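Local structure of endo-pectate lyase (Erwinia chrysanthemi, 3B4N) at residues A125-E128 with N129-V132; C182-E185 with N186-W189; C334-R338 with S339-K343. The protein cleaves polygalacturonate by calcium-dependent beta-elimination as an endo-acting pectate lyase, and probably also degrades highly methylated pectins. All blocks are in the same frame, centred on the assembly; numbering follows the deposited sequence.

Interaction 1: residues A125-E128 with N129-V132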
loop_
_atom_site.group_PDB
_atom_site.type_symbol
_atom_site.label_atom_id
_atom_site.label_comp_id
_atom_site.label_asym_id
_atom_site.label_seq_id
_atom_site.Cartn_x
_atom_site.Cartn_y
_atom_site.Cartn_z
ATOM N N ALA A 125 0.718 13.913 14.254
ATOM C CA ALA A 125 0.449 13.050 15.393
ATOM C C ALA A 125 1.389 11.856 15.461
ATOM O O ALA A 125 1.785 11.310 14.433
ATOM C CB ALA A 125 -0.990 12.570 15.340
ATOM N N THR A 126 1.756 11.473 16.681
ATOM C CA THR A 126 2.603 10.316 16.923
ATOM C C THR A 126 1.814 9.325 17.769
ATOM O O THR A 126 1.239 9.690 18.804
ATOM C CB THR A 126 3.887 10.673 17.693
ATOM O OG1 THR A 126 4.722 11.506 16.879
ATOM C CG2 THR A 126 4.647 9.415 18.060
ATOM N N PHE A 127 1.765 8.079 17.313
ATOM C CA PHE A 127 1.075 7.022 18.038
ATOM C C PHE A 127 2.139 6.041 18.506
ATOM O O PHE A 127 2.980 5.604 17.710
ATOM C CB PHE A 127 0.088 6.301 17.122
ATOM C CG PHE A 127 -0.974 7.192 16.542
ATOM C CD1 PHE A 127 -1.468 6.957 15.259
ATOM C CD2 PHE A 127 -1.499 8.256 17.274
ATOM C CE1 PHE A 127 -2.459 7.760 14.718
ATOM C CE2 PHE A 127 -2.497 9.069 16.735
ATOM C CZ PHE A 127 -2.975 8.821 15.457
ATOM N N GLU A 128 2.103 5.678 19.786
ATOM C CA GLU A 128 3.092 4.768 20.343
ATOM C C GLU A 128 2.486 3.590 21.109
ATOM O O GLU A 128 1.614 3.770 21.952
ATOM C CB GLU A 128 4.028 5.561 21.261
ATOM C CG GLU A 128 5.185 4.782 21.862
ATOM C CD GLU A 128 6.077 5.676 22.713
ATOM O OE1 GLU A 128 6.718 6.585 22.144
ATOM O OE2 GLU A 128 6.123 5.481 23.949
ATOM N N ASN A 129 2.950 2.386 20.791
ATOM C CA ASN A 129 2.502 1.165 21.462
ATOM C C ASN A 129 0.997 0.977 21.544
ATOM O O ASN A 129 0.478 0.525 22.568
ATOM C CB ASN A 129 3.083 1.103 22.876
ATOM C CG ASN A 129 4.586 0.991 22.872
ATOM O OD1 ASN A 129 5.151 0.222 22.096
ATOM N ND2 ASN A 129 5.246 1.752 23.739
ATOM N N ARG A 130 0.290 1.314 20.473
ATOM C CA ARG A 130 -1.152 1.150 20.454
ATOM C C ARG A 130 -1.685 1.198 19.036
ATOM O O ARG A 130 -0.949 1.512 18.094
ATOM C CB ARG A 130 -1.821 2.234 21.303
ATOM C CG ARG A 130 -1.646 3.659 20.804
ATOM C CD ARG A 130 -2.063 4.646 21.907
ATOM N NE ARG A 130 -1.943 6.044 21.507
ATOM C CZ ARG A 130 -2.933 6.770 20.993
ATOM N NH1 ARG A 130 -4.131 6.237 20.809
ATOM N NH2 ARG A 130 -2.724 8.040 20.672
ATOM N N THR A 131 -2.965 0.876 18.901
ATOM C CA THR A 131 -3.642 0.878 17.616
ATOM C C THR A 131 -4.623 2.036 17.587
ATOM O O THR A 131 -5.348 2.280 18.564
ATOM C CB THR A 131 -4.412 -0.439 17.400
ATOM O OG1 THR A 131 -3.480 -1.521 17.303
ATOM C CG2 THR A 131 -5.247 -0.372 16.122
ATOM N N VAL A 132 -4.634 2.767 16.477
ATOM C CA VAL A 132 -5.547 3.885 16.325
ATOM C C VAL A 132 -6.386 3.688 15.080
ATOM O O VAL A 132 -5.858 3.501 13.980
ATOM C CB VAL A 132 -4.798 5.233 16.212
ATOM C CG1 VAL A 132 -5.794 6.360 15.964
ATOM C CG2 VAL A 132 -4.012 5.504 17.494
HETATM O O HOH W 1 -0.200 9.517 21.035
HETATM O O HOH W 2 0.877 7.128 21.973
#
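Val132 lays its CG2 methyl over one face of the Phe127 ring, 3.6 Å from the ring centroid and only 10° off the normal, a CH-pi contact across a tight chain turn. CG1 of the same valine reaches the far rim of the ring, 3.8 Å from Phe127 CZ, and the two side chains cross at about a right angle. With CG1 anti to the backbone N (chi1 176°), Val132 turns CG2 onto the middle of the ring. Asn129 makes the corner in a left-handed helical conformation. Strand 125-128 ends there, and a strand resumes at Thr131 along another face of the right-handed parallel beta-helix; strand 125-128 is an outermost strand of its sheet, paired through Phe127 with Ile155 and Lys157 of the next coil. Phe127 and Val132 point into the coil, whereas the exposed Glu128 and Asn129 run side by side on the outside. Arg130 returns over the edge of strand 125-128 that faces away from strand 154-157. Its NH2 lies 3.6 Å from Phe127 CD2, obliquely to the ring, and the guanidinium and ring planes are 68° apart. Two waters in the guanidinium plane tie it to the backbone: one accepts from Arg130 NH2 (2.9 Å) and donates to Thr126 O (2.7 Å), while the other accepts from both Arg130 NE and Glu128 N. NH1 forms a salt bridge with Glu120 OE2, a third tether fixing the rotation of the group.

Interaction 2: residues C182-E185 with N186-W189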
loop_
_atom_site.group_PDB
_atom_site.type_symbol
_atom_site.label_atom_id
_atom_site.label_comp_id
_atom_site.label_asym_id
_atom_site.label_seq_id
_atom_site.Cartn_x
_atom_site.Cartn_y
_atom_site.Cartn_z
ATOM N N CYS A 182 5.278 -1.677 13.241
ATOM C CA CYS A 182 4.154 -0.853 12.870
ATOM C C CYS A 182 3.321 -1.492 11.780
ATOM O O CYS A 182 3.838 -2.193 10.907
ATOM C CB CYS A 182 4.632 0.489 12.343
ATOM S SG CYS A 182 5.985 1.322 13.234
ATOM N N THR A 183 2.027 -1.242 11.842
ATOM C CA THR A 183 1.115 -1.745 10.835
ATOM C C THR A 183 0.314 -0.572 10.285
ATOM O O THR A 183 -0.195 0.269 11.033
ATOM C CB THR A 183 0.180 -2.824 11.416
ATOM O OG1 THR A 183 0.961 -3.978 11.751
ATOM C CG2 THR A 183 -0.871 -3.228 10.400
ATOM N N ILE A 184 0.251 -0.505 8.959
ATOM C CA ILE A 184 -0.468 0.540 8.241
ATOM C C ILE A 184 -1.548 -0.258 7.522
ATOM O O ILE A 184 -1.309 -0.903 6.500
ATOM C CB ILE A 184 0.503 1.273 7.294
ATOM C CG1 ILE A 184 1.609 1.937 8.129
ATOM C CG2 ILE A 184 -0.246 2.281 6.447
ATOM C CD1 ILE A 184 2.721 2.587 7.297
ATOM N N GLU A 185 -2.746 -0.203 8.091
ATOM C CA GLU A 185 -3.873 -1.011 7.651
ATOM C C GLU A 185 -5.009 -0.229 7.017
ATOM O O GLU A 185 -5.587 0.654 7.634
ATOM C CB GLU A 185 -4.359 -1.787 8.879
ATOM C CG GLU A 185 -5.481 -2.763 8.673
ATOM C CD GLU A 185 -5.733 -3.587 9.921
ATOM O OE1 GLU A 185 -6.614 -4.471 9.884
ATOM O OE2 GLU A 185 -5.049 -3.355 10.946
ATOM N N ASN A 186 -5.339 -0.582 5.784
ATOM C CA ASN A 186 -6.388 0.096 5.036
ATOM C C ASN A 186 -6.213 1.607 4.973
ATOM O O ASN A 186 -7.062 2.373 5.431
ATOM C CB ASN A 186 -7.775 -0.234 5.582
ATOM C CG ASN A 186 -8.864 0.178 4.618
ATOM O OD1 ASN A 186 -8.687 0.073 3.399
ATOM N ND2 ASN A 186 -9.994 0.643 5.143
ATOM N N VAL A 187 -5.093 2.026 4.401
ATOM C CA VAL A 187 -4.823 3.442 4.225
ATOM C C VAL A 187 -4.910 3.699 2.724
ATOM O O VAL A 187 -4.516 2.858 1.913
ATOM C CB VAL A 187 -3.429 3.839 4.770
ATOM C CG1 VAL A 187 -3.094 5.269 4.342
ATOM C CG2 VAL A 187 -3.439 3.751 6.305
ATOM N N ILE A 188 -5.469 4.849 2.366
ATOM C CA ILE A 188 -5.623 5.220 0.965
ATOM C C ILE A 188 -4.851 6.503 0.718
ATOM O O ILE A 188 -5.065 7.494 1.410
ATOM C CB ILE A 188 -7.101 5.454 0.609
ATOM C CG1 ILE A 188 -7.873 4.140 0.752
ATOM C CG2 ILE A 188 -7.223 6.022 -0.808
ATOM C CD1 ILE A 188 -9.353 4.249 0.414
ATOM N N TRP A 189 -3.928 6.459 -0.237
ATOM C CA TRP A 189 -3.138 7.641 -0.603
ATOM C C TRP A 189 -3.712 8.114 -1.936
ATOM O O TRP A 189 -3.579 7.427 -2.947
ATOM C CB TRP A 189 -1.661 7.275 -0.791
ATOM C CG TRP A 189 -0.910 6.925 0.475
ATOM C CD1 TRP A 189 -0.060 7.734 1.173
ATOM C CD2 TRP A 189 -0.882 5.651 1.138
ATOM N NE1 TRP A 189 0.506 7.046 2.219
ATOM C CE2 TRP A 189 0.018 5.765 2.221
ATOM C CE3 TRP A 189 -1.526 4.425 0.917
ATOM C CZ2 TRP A 189 0.293 4.698 3.078
ATOM C CZ3 TRP A 189 -1.252 3.360 1.776
ATOM C CH2 TRP A 189 -0.349 3.507 2.840
HETATM O O HOH W 3 -2.702 0.125 3.983
#
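Ile184 and Val187 meet inside a corner of the right-handed parallel beta-helix, where the chain bends from strand 182-185 into strand 187-189; the axes of these short strand segments run at 68° to each other, N to C, and approach to 7.7 Å. Asn186 forms the bend, its backbone in the left-handed helical region. The apolar contacts centre on one methyl. Ile184 CG2 touches Val187 CG2 at 3.5 Å and Trp189 CH2 at 3.8 Å, meeting the six-membered part of the indole obliquely. With chi1 at -62°, CG1 of Ile184 stands beside the backbone N and CG2 opposite it, which brings CG2 against Val187. Val187 in turn places CG1 3.5 Å above the plane of the Trp189 indole, offset toward the rim. The isoleucine and the indole cross at about a right angle; both are buried, and Ile184 also packs on Met204 and Ile206 of the next coil. The side chain of Trp189 comes to about 4 Å from that of Ile192, a calcium ligand.

Polar contacts follow the backbone and the outer side of the corner. Asn186 sends its amide outward, and its ND2 makes a weak hydrogen bond to Gly36 O of strand 32-39, joining the corner to the N-terminal beta domain. On the indole, NE1 donates a weak bond to Ala196 O. Within the bend, the strands are too far splayed for a direct bond between Ile184 O and Val187 N, and a water bridges the two, donating to Ile184 O at 3.1 Å and accepting from Val187 N at 3.1 Å.

Interaction 3: residues C334-R338 with S339-K343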
loop_
_atom_site.group_PDB
_atom_site.type_symbol
_atom_site.label_atom_id
_atom_site.label_comp_id
_atom_site.label_asym_id
_atom_site.label_seq_id
_atom_site.Cartn_x
_atom_site.Cartn_y
_atom_site.Cartn_z
ATOM N N CYS A 334 17.277 -11.726 -4.591
ATOM C CA CYS A 334 15.979 -11.577 -5.232
ATOM C C CYS A 334 15.274 -12.924 -5.169
ATOM O O CYS A 334 15.356 -13.741 -6.095
ATOM C CB CYS A 334 16.134 -11.134 -6.682
ATOM S SG CYS A 334 16.447 -9.356 -6.909
ATOM N N LYS A 335 14.595 -13.156 -4.051
ATOM C CA LYS A 335 13.872 -14.394 -3.831
ATOM C C LYS A 335 12.484 -14.280 -4.437
ATOM O O LYS A 335 11.472 -14.222 -3.733
ATOM C CB LYS A 335 13.784 -14.700 -2.335
ATOM C CG LYS A 335 15.096 -15.162 -1.702
ATOM C CD LYS A 335 15.443 -16.579 -2.133
ATOM C CE LYS A 335 16.703 -17.087 -1.442
ATOM N NZ LYS A 335 17.032 -18.477 -1.871
ATOM N N VAL A 336 12.456 -14.214 -5.758
ATOM C CA VAL A 336 11.218 -14.145 -6.505
ATOM C C VAL A 336 11.375 -15.087 -7.697
ATOM O O VAL A 336 12.421 -15.125 -8.346
ATOM C CB VAL A 336 10.903 -12.694 -6.975
ATOM C CG1 VAL A 336 11.999 -12.181 -7.893
ATOM C CG2 VAL A 336 9.557 -12.658 -7.685
ATOM N N SER A 337 10.342 -15.881 -7.947
ATOM C CA SER A 337 10.346 -16.826 -9.059
ATOM C C SER A 337 9.294 -16.367 -10.061
ATOM O O SER A 337 8.414 -15.577 -9.722
ATOM C CB SER A 337 9.998 -18.237 -8.567
ATOM O OG SER A 337 10.861 -18.681 -7.528
ATOM N N ARG A 338 9.377 -16.858 -11.294
ATOM C CA ARG A 338 8.404 -16.484 -12.311
ATOM C C ARG A 338 6.977 -16.764 -11.856
ATOM O O ARG A 338 6.051 -16.057 -12.238
ATOM C CB ARG A 338 8.661 -17.247 -13.615
ATOM C CG ARG A 338 9.398 -16.454 -14.674
ATOM C CD ARG A 338 10.893 -16.501 -14.466
ATOM N NE ARG A 338 11.614 -15.959 -15.614
ATOM C CZ ARG A 338 12.922 -16.096 -15.798
ATOM N NH1 ARG A 338 13.501 -15.571 -16.868
ATOM N NH2 ARG A 338 13.650 -16.765 -14.915
ATOM N N SER A 339 6.808 -17.801 -11.042
ATOM C CA SER A 339 5.495 -18.189 -10.538
ATOM C C SER A 339 4.958 -17.210 -9.499
ATOM O O SER A 339 3.792 -17.288 -9.102
ATOM C CB SER A 339 5.567 -19.584 -9.911
ATOM O OG SER A 339 6.390 -19.580 -8.755
ATOM N N GLY A 340 5.809 -16.294 -9.054
ATOM C CA GLY A 340 5.384 -15.340 -8.045
ATOM C C GLY A 340 4.712 -14.097 -8.590
ATOM O O GLY A 340 4.167 -13.307 -7.824
ATOM N N VAL A 341 4.750 -13.920 -9.906
ATOM C CA VAL A 341 4.159 -12.752 -10.541
ATOM C C VAL A 341 3.276 -13.185 -11.696
ATOM O O VAL A 341 3.624 -14.103 -12.442
ATOM C CB VAL A 341 5.252 -11.809 -11.084
ATOM C CG1 VAL A 341 4.632 -10.500 -11.557
ATOM C CG2 VAL A 341 6.296 -11.559 -10.011
ATOM N N SER A 342 2.133 -12.527 -11.848
ATOM C CA SER A 342 1.218 -12.872 -12.920
ATOM C C SER A 342 0.441 -11.677 -13.438
ATOM O O SER A 342 0.374 -10.623 -12.799
ATOM C CB SER A 342 0.231 -13.947 -12.449
ATOM O OG SER A 342 -0.616 -13.459 -11.424
ATOM N N LYS A 343 -0.140 -11.858 -14.616
ATOM C CA LYS A 343 -0.945 -10.837 -15.256
ATOM C C LYS A 343 -2.245 -10.719 -14.466
ATOM O O LYS A 343 -2.891 -11.727 -14.159
ATOM C CB LYS A 343 -1.242 -11.252 -16.699
ATOM C CG LYS A 343 -2.082 -10.269 -17.484
ATOM C CD LYS A 343 -2.370 -10.819 -18.876
ATOM C CE LYS A 343 -3.272 -9.886 -19.664
ATOM N NZ LYS A 343 -3.592 -10.434 -21.010
#
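Gly340 N donates to Ser337 O at 2.8 Å, with an N-H...O angle of 157° and the donor 54° above the carbonyl plane, closing a tight turn of 3-10 type. A second, weak bond one residue on, Val341 N to Arg338 O at 3.4 Å, continues the winding. Flanking the turn, the buried Val336 and Val341 meet obliquely through their CG2 methyls, Val336 CG2 lying 4.2 Å from Val341 CG2. On the outer side Ser339 OG comes within 3.9 Å of Ser337 CB. Polar partners beyond the turn then set its side chains. Ser337 OG bonds to Asp330 OD1, and Arg338, bent at chi2 (84°), carries its NE to a salt bridge with Glu303 OE2 and its guanidinium to a cation-pi contact with Trp329, the residue that also packs on Val336. Just upstream, Lys335 centres an inverse gamma turn and Cys334 forms a disulfide with Cys309. This corner belongs to the C-terminal end of the beta-helix: strands 334-336 and 341-343 both run parallel to strand 290-298, Val336 packing on Ile293 and Val341 on Ile298.

In the fold
All three contacts are corners where the chain passes from one strand to another in the parallel beta-helix, but they lie at different levels along it. Interactions 1 and 3 sit towards its two ends, on opposite sides of the chain's centre with centres about 35 Å apart, and are partly buried; interaction 2 is buried nearer the middle, its centre about 13 Å from that of interaction 1. Strands 131-133 of interaction 1 and 181-189 of interaction 2 both pair in parallel with strand 160-162, whereas interaction 3 pairs with strand 290-298. Each packs apolar residues on the inner side; waters bridge the first two corners, direct backbone bonds the third.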